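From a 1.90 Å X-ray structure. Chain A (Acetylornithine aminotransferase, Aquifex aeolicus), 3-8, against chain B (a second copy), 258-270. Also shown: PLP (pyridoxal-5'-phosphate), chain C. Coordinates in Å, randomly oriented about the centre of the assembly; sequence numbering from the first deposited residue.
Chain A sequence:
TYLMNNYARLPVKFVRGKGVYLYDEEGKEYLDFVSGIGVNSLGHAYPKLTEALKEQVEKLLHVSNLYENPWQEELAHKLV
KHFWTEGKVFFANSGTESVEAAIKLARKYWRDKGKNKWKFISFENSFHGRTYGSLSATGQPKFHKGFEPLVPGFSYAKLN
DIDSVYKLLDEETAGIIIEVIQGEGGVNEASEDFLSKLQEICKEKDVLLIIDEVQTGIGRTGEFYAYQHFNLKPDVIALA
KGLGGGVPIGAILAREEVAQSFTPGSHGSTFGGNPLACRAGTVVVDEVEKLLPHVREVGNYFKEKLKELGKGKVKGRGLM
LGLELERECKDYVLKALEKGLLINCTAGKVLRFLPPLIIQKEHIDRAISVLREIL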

ATOM      1  N   LEU A   3      -0.347 -12.935  15.150  1.00 34.61           N
ATOM      2  CA  LEU A   3      -0.070 -11.584  14.654  1.00 34.21           C
ATOM      3  C   LEU A   3       0.980 -10.873  15.506  1.00 34.61           C
ATOM      4  O   LEU A   3       1.115 -11.114  16.699  1.00 34.61           O
ATOM      5  CB  LEU A   3      -1.365 -10.772  14.708  1.00 32.65           C
ATOM      6  CG  LEU A   3      -2.507 -11.404  13.915  1.00 31.11           C
ATOM      7  CD1 LEU A   3      -3.800 -10.601  14.048  1.00 29.81           C
ATOM      8  CD2 LEU A   3      -2.207 -11.483  12.418  1.00 27.51           C
ATOM      9  N   MET A   4       1.741  -9.981  14.879  1.00 32.85           N
ATOM     10  CA  MET A   4       2.747  -9.234  15.608  1.00 30.97           C
ATOM     11  C   MET A   4       2.014  -8.301  16.561  1.00 31.94           C
ATOM     12  O   MET A   4       0.850  -7.965  16.342  1.00 31.32           O
ATOM     13  CB  MET A   4       3.642  -8.463  14.636  1.00 30.78           C
ATOM     14  CG  MET A   4       4.413  -9.392  13.707  1.00 28.39           C
ATOM     15  SD  MET A   4       5.792  -8.609  12.839  1.00 29.13           S
ATOM     16  CE  MET A   4       6.261  -9.899  11.740  1.00 24.05           C
ATOM     17  N   ASN A   5       2.699  -7.889  17.622  1.00 32.17           N
ATOM     18  CA  ASN A   5       2.109  -7.029  18.642  1.00 34.13           C
ATOM     19  C   ASN A   5       2.326  -5.519  18.453  1.00 33.51           C
ATOM     20  O   ASN A   5       2.521  -4.786  19.424  1.00 32.53           O
ATOM     21  CB  ASN A   5       2.641  -7.481  20.006  1.00 36.76           C
ATOM     22  CG  ASN A   5       1.990  -6.758  21.152  1.00 40.83           C
ATOM     23  OD1 ASN A   5       0.787  -6.483  21.130  1.00 42.52           O
ATOM     24  ND2 ASN A   5       2.782  -6.443  22.172  1.00 44.62           N
ATOM     25  N   ASN A   6       2.257  -5.049  17.211  1.00 32.02           N
ATOM     26  CA  ASN A   6       2.470  -3.631  16.930  1.00 31.45           C
ATOM     27  C   ASN A   6       1.249  -2.737  17.155  1.00 31.50           C
ATOM     28  O   ASN A   6       1.343  -1.517  17.026  1.00 31.21           O
ATOM     29  CB  ASN A   6       2.950  -3.452  15.492  1.00 30.45           C
ATOM     30  CG  ASN A   6       1.972  -4.017  14.488  1.00 28.73           C
ATOM     31  OD1 ASN A   6       1.875  -5.228  14.319  1.00 29.98           O
ATOM     32  ND2 ASN A   6       1.224  -3.139  13.833  1.00 28.84           N
ATOM     33  N   TYR A   7       0.107  -3.335  17.481  1.00 30.62           N
ATOM     34  CA  TYR A   7      -1.111  -2.561  17.714  1.00 30.81           C
ATOM     35  C   TYR A   7      -1.605  -2.658  19.156  1.00 32.24           C
ATOM     36  O   TYR A   7      -1.294  -3.606  19.870  1.00 34.98           O
ATOM     37  CB  TYR A   7      -2.250  -3.051  16.810  1.00 29.53           C
ATOM     38  CG  TYR A   7      -2.049  -2.856  15.327  1.00 27.90           C
ATOM     39  CD1 TYR A   7      -1.933  -1.582  14.780  1.00 26.27           C
ATOM     40  CD2 TYR A   7      -2.005  -3.951  14.465  1.00 26.75           C
ATOM     41  CE1 TYR A   7      -1.781  -1.401  13.404  1.00 26.14           C
ATOM     42  CE2 TYR A   7      -1.853  -3.782  13.095  1.00 28.02           C
ATOM     43  CZ  TYR A   7      -1.744  -2.501  12.570  1.00 26.09           C
ATOM     44  OH  TYR A   7      -1.618  -2.328  11.209  1.00 28.45           O
ATOM     45  N   ALA A   8      -2.386  -1.662  19.558  1.00 33.08           N
ATOM     46  CA  ALA A   8      -3.009  -1.619  20.873  1.00 34.65           C
ATOM     47  C   ALA A   8      -4.498  -1.712  20.530  1.00 33.87           C
ATOM     48  O   ALA A   8      -5.210  -0.713  20.525  1.00 35.63           O
ATOM     49  CB  ALA A   8      -2.703  -0.300  21.564  1.00 32.50           C
TER
ATOM     50  N   VAL B 258      12.262 -12.614  16.523  1.00 32.31           N
ATOM     51  CA  VAL B 258      12.423 -11.374  15.770  1.00 30.73           C
ATOM     52  C   VAL B 258      11.123 -10.564  15.802  1.00 29.99           C
ATOM     53  O   VAL B 258      11.139  -9.357  16.041  1.00 30.11           O
ATOM     54  CB  VAL B 258      12.822 -11.663  14.298  1.00 33.37           C
ATOM     55  CG1 VAL B 258      12.821 -10.374  13.487  1.00 32.79           C
ATOM     56  CG2 VAL B 258      14.210 -12.307  14.249  1.00 32.52           C
ATOM     57  N   ALA B 259       9.999 -11.237  15.578  1.00 31.30           N
ATOM     58  CA  ALA B 259       8.683 -10.591  15.574  1.00 31.91           C
ATOM     59  C   ALA B 259       8.402  -9.777  16.838  1.00 32.64           C
ATOM     60  O   ALA B 259       7.672  -8.779  16.799  1.00 31.29           O
ATOM     61  CB  ALA B 259       7.601 -11.639  15.390  1.00 31.92           C
ATOM     62  N   GLN B 260       8.981 -10.208  17.956  1.00 31.86           N
ATOM     63  CA  GLN B 260       8.805  -9.528  19.235  1.00 33.15           C
ATOM     64  C   GLN B 260       9.125  -8.037  19.199  1.00 32.80           C
ATOM     65  O   GLN B 260       8.516  -7.257  19.922  1.00 32.91           O
ATOM     66  CB  GLN B 260       9.674 -10.196  20.309  1.00 35.81           C
ATOM     67  CG  GLN B 260       9.046 -11.419  20.961  1.00 40.86           C
ATOM     68  CD  GLN B 260      10.035 -12.181  21.826  1.00 43.77           C
ATOM     69  OE1 GLN B 260      10.949 -11.594  22.414  1.00 46.01           O
ATOM     70  NE2 GLN B 260       9.854 -13.496  21.915  1.00 44.42           N
ATOM     71  N   SER B 261      10.081  -7.638  18.365  1.00 32.40           N
ATOM     72  CA  SER B 261      10.456  -6.229  18.287  1.00 32.39           C
ATOM     73  C   SER B 261       9.367  -5.298  17.750  1.00 31.26           C
ATOM     74  O   SER B 261       9.446  -4.078  17.917  1.00 28.45           O
ATOM     75  CB  SER B 261      11.732  -6.075  17.462  1.00 33.91           C
ATOM     76  OG  SER B 261      12.827  -6.644  18.157  1.00 37.88           O
ATOM     77  N   PHE B 262       8.356  -5.861  17.096  1.00 31.56           N
ATOM     78  CA  PHE B 262       7.264  -5.036  16.594  1.00 31.76           C
ATOM     79  C   PHE B 262       6.291  -4.882  17.757  1.00 32.07           C
ATOM     80  O   PHE B 262       5.303  -5.600  17.873  1.00 32.30           O
ATOM     81  CB  PHE B 262       6.593  -5.692  15.378  1.00 30.40           C
ATOM     82  CG  PHE B 262       6.835  -4.954  14.072  1.00 29.22           C
ATOM     83  CD1 PHE B 262       7.969  -4.159  13.901  1.00 30.16           C
ATOM     84  CD2 PHE B 262       5.944  -5.078  13.010  1.00 29.90           C
ATOM     85  CE1 PHE B 262       8.216  -3.499  12.692  1.00 26.66           C
ATOM     86  CE2 PHE B 262       6.179  -4.425  11.790  1.00 30.08           C
ATOM     87  CZ  PHE B 262       7.321  -3.632  11.634  1.00 28.48           C
ATOM     88  N   THR B 263       6.617  -3.933  18.630  1.00 34.15           N
ATOM     89  CA  THR B 263       5.841  -3.626  19.824  1.00 34.58           C
ATOM     90  C   THR B 263       4.720  -2.622  19.547  1.00 34.52           C
ATOM     91  O   THR B 263       4.698  -1.977  18.500  1.00 34.40           O
ATOM     92  CB  THR B 263       6.774  -3.074  20.921  1.00 35.03           C
ATOM     93  OG1 THR B 263       7.545  -1.988  20.391  1.00 34.84           O
ATOM     94  CG2 THR B 263       7.728  -4.165  21.397  1.00 36.32           C
ATOM     95  N   PRO B 264       3.770  -2.478  20.489  1.00 34.55           N
ATOM     96  CA  PRO B 264       2.648  -1.546  20.318  1.00 34.46           C
ATOM     97  C   PRO B 264       3.063  -0.141  19.901  1.00 34.32           C
ATOM     98  O   PRO B 264       3.884   0.493  20.563  1.00 35.31           O
ATOM     99  CB  PRO B 264       1.977  -1.562  21.687  1.00 34.51           C
ATOM    100  CG  PRO B 264       2.231  -2.953  22.162  1.00 34.66           C
ATOM    101  CD  PRO B 264       3.679  -3.166  21.789  1.00 34.58           C
ATOM    102  N   GLY B 265       2.491   0.327  18.794  1.00 32.73           N
ATOM    103  CA  GLY B 265       2.787   1.660  18.298  1.00 30.29           C
ATOM    104  C   GLY B 265       4.056   1.795  17.479  1.00 29.44           C
ATOM    105  O   GLY B 265       4.353   2.880  16.974  1.00 29.07           O
ATOM    106  N   SER B 266       4.802   0.705  17.327  1.00 29.67           N
ATOM    107  CA  SER B 266       6.050   0.751  16.568  1.00 30.71           C
ATOM    108  C   SER B 266       5.835   0.804  15.058  1.00 29.39           C
ATOM    109  O   SER B 266       6.685   1.293  14.322  1.00 29.85           O
ATOM    110  CB  SER B 266       6.922  -0.456  16.913  1.00 28.62           C
ATOM    111  OG  SER B 266       6.293  -1.663  16.530  1.00 31.92           O
ATOM    112  N   HIS B 267       4.697   0.296  14.599  1.00 30.12           N
ATOM    113  CA  HIS B 267       4.386   0.292  13.173  1.00 28.29           C
ATOM    114  C   HIS B 267       2.897   0.007  13.008  1.00 30.38           C
ATOM    115  O   HIS B 267       2.241  -0.437  13.950  1.00 29.50           O
ATOM    116  CB  HIS B 267       5.218  -0.782  12.461  1.00 28.26           C
ATOM    117  CG  HIS B 267       5.135  -0.730  10.968  1.00 26.32           C
ATOM    118  ND1 HIS B 267       5.424   0.409  10.247  1.00 26.10           N
ATOM    119  CD2 HIS B 267       4.812  -1.679  10.058  1.00 25.19           C
ATOM    120  CE1 HIS B 267       5.282   0.160   8.958  1.00 26.58           C
ATOM    121  NE2 HIS B 267       4.910  -1.100   8.815  1.00 26.02           N
ATOM    122  N   GLY B 268       2.369   0.258  11.814  1.00 28.63           N
ATOM    123  CA  GLY B 268       0.958   0.017  11.577  1.00 28.66           C
ATOM    124  C   GLY B 268       0.529   0.400  10.176  1.00 28.26           C
ATOM    125  O   GLY B 268       1.317   0.939   9.400  1.00 25.03           O
ATOM    126  N   SER B 269      -0.732   0.125   9.861  1.00 27.64           N
ATOM    127  CA  SER B 269      -1.293   0.428   8.552  1.00 28.38           C
ATOM    128  C   SER B 269      -2.810   0.576   8.697  1.00 29.84           C
ATOM    129  O   SER B 269      -3.442  -0.187   9.422  1.00 30.72           O
ATOM    130  CB  SER B 269      -0.964  -0.710   7.578  1.00 27.26           C
ATOM    131  OG  SER B 269      -1.559  -0.499   6.310  1.00 28.22           O
ATOM    132  N   THR B 270      -3.392   1.563   8.022  1.00 29.23           N
ATOM    133  CA  THR B 270      -4.834   1.766   8.099  1.00 29.41           C
ATOM    134  C   THR B 270      -5.606   0.636   7.424  1.00 27.58           C
ATOM    135  O   THR B 270      -6.455  -0.003   8.046  1.00 27.25           O
ATOM    136  CB  THR B 270      -5.257   3.095   7.441  1.00 29.04           C
ATOM    137  OG1 THR B 270      -4.687   4.186   8.168  1.00 29.08           O
ATOM    138  CG2 THR B 270      -6.772   3.236   7.444  1.00 30.20           C
TER
HETATM  139  N1  PLP C1001      -1.327  10.802   6.319  1.00 40.84           N
HETATM  140  C2  PLP C1001      -2.389  11.241   7.020  1.00 41.06           C
HETATM  141  C2A PLP C1001      -2.657  12.719   7.142  1.00 40.23           C
HETATM  142  C3  PLP C1001      -3.260  10.324   7.644  1.00 43.17           C
HETATM  143  O3  PLP C1001      -4.340  10.767   8.356  1.00 48.34           O
HETATM  144  C4  PLP C1001      -2.991   8.921   7.517  1.00 41.56           C
HETATM  145  C4A PLP C1001      -3.914   7.957   8.162  1.00 43.09           C
HETATM  146  C5  PLP C1001      -1.829   8.498   6.753  1.00 40.82           C
HETATM  147  C6  PLP C1001      -1.026   9.489   6.170  1.00 41.32           C
HETATM  148  C5A PLP C1001      -1.486   7.026   6.587  1.00 40.81           C
HETATM  149  O4P PLP C1001      -2.395   6.430   5.660  1.00 41.58           O
HETATM  150  P   PLP C1001      -2.034   4.856   5.494  1.00 39.36           P
HETATM  151  O1P PLP C1001      -2.994   4.270   4.531  1.00 39.63           O
HETATM  152  O2P PLP C1001      -0.550   4.644   4.948  1.00 41.05           O
HETATM  153  O3P PLP C1001      -2.179   4.128   6.923  1.00 38.70           O
HETATM  154  O   HOH W   1       5.140  -9.177  17.971  1.00 30.98           O
HETATM  155  O   HOH W   2       6.090  -7.426  21.808  1.00 51.29           O

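The N-terminal segment of chain A has no regular secondary structure, and it lies along a loop of chain B that folds through two beta turns, burying 539 Å² in all. A:Met4 reaches chain B with CA-to-CB pointed toward it and an extended side chain: chi1 is m, and chi2 and chi3 are both t. This conformation lays CG 4.2 Å from B:Ala259 CB and brings SD 3.5 Å from B:Phe262 CD2. The sulfur sits 4.5 Å from the centroid of that ring and 52° off its normal, an oblique sulfur-aromatic approach. B:Phe262 itself has chi1 of -111°, between wells, and its CD2 also lies 4.2 Å from A:Asn6 CB.

A:Asn6 holds the middle of the contact with main chain and side chain together. Its O accepts from B:Gly265 N (2.8 Å, 155° at the hydrogen). With chi1 p and chi2 -75°, its amide is placed so that ND2 donates to B:His267 O at 2.9 Å and 156°. Short distance alone is not evidence of a bond: A:Asn5 O comes within 2.8 Å of B:Pro264 N, but a proline nitrogen within the chain has no hydrogen to give.

The CA-to-CB bond of A:Tyr7 points away from chain B, yet chi1 m brings the phenol end back, so that A:Tyr7 OH accepts from B:Ser269 N at 2.9 Å and 134°, while chi2 of -63° sets the plane of the ring. B:Gly268 leaves room for this ring; an ideal CB there would stand 3.0 Å from A:Tyr7 CE1.

On the chain B side, B:Ser266 adopts chi1 p, from which OG donates to B:Thr263 O (2.6 Å). That same oxygen receives B:Ser266 N at 2.9 Å, so backbone and side chain both fasten the type II turn. B:Gly265, with phi/psi of 82/-2, suits that turn, since a CB would jam against the preceding carbonyl.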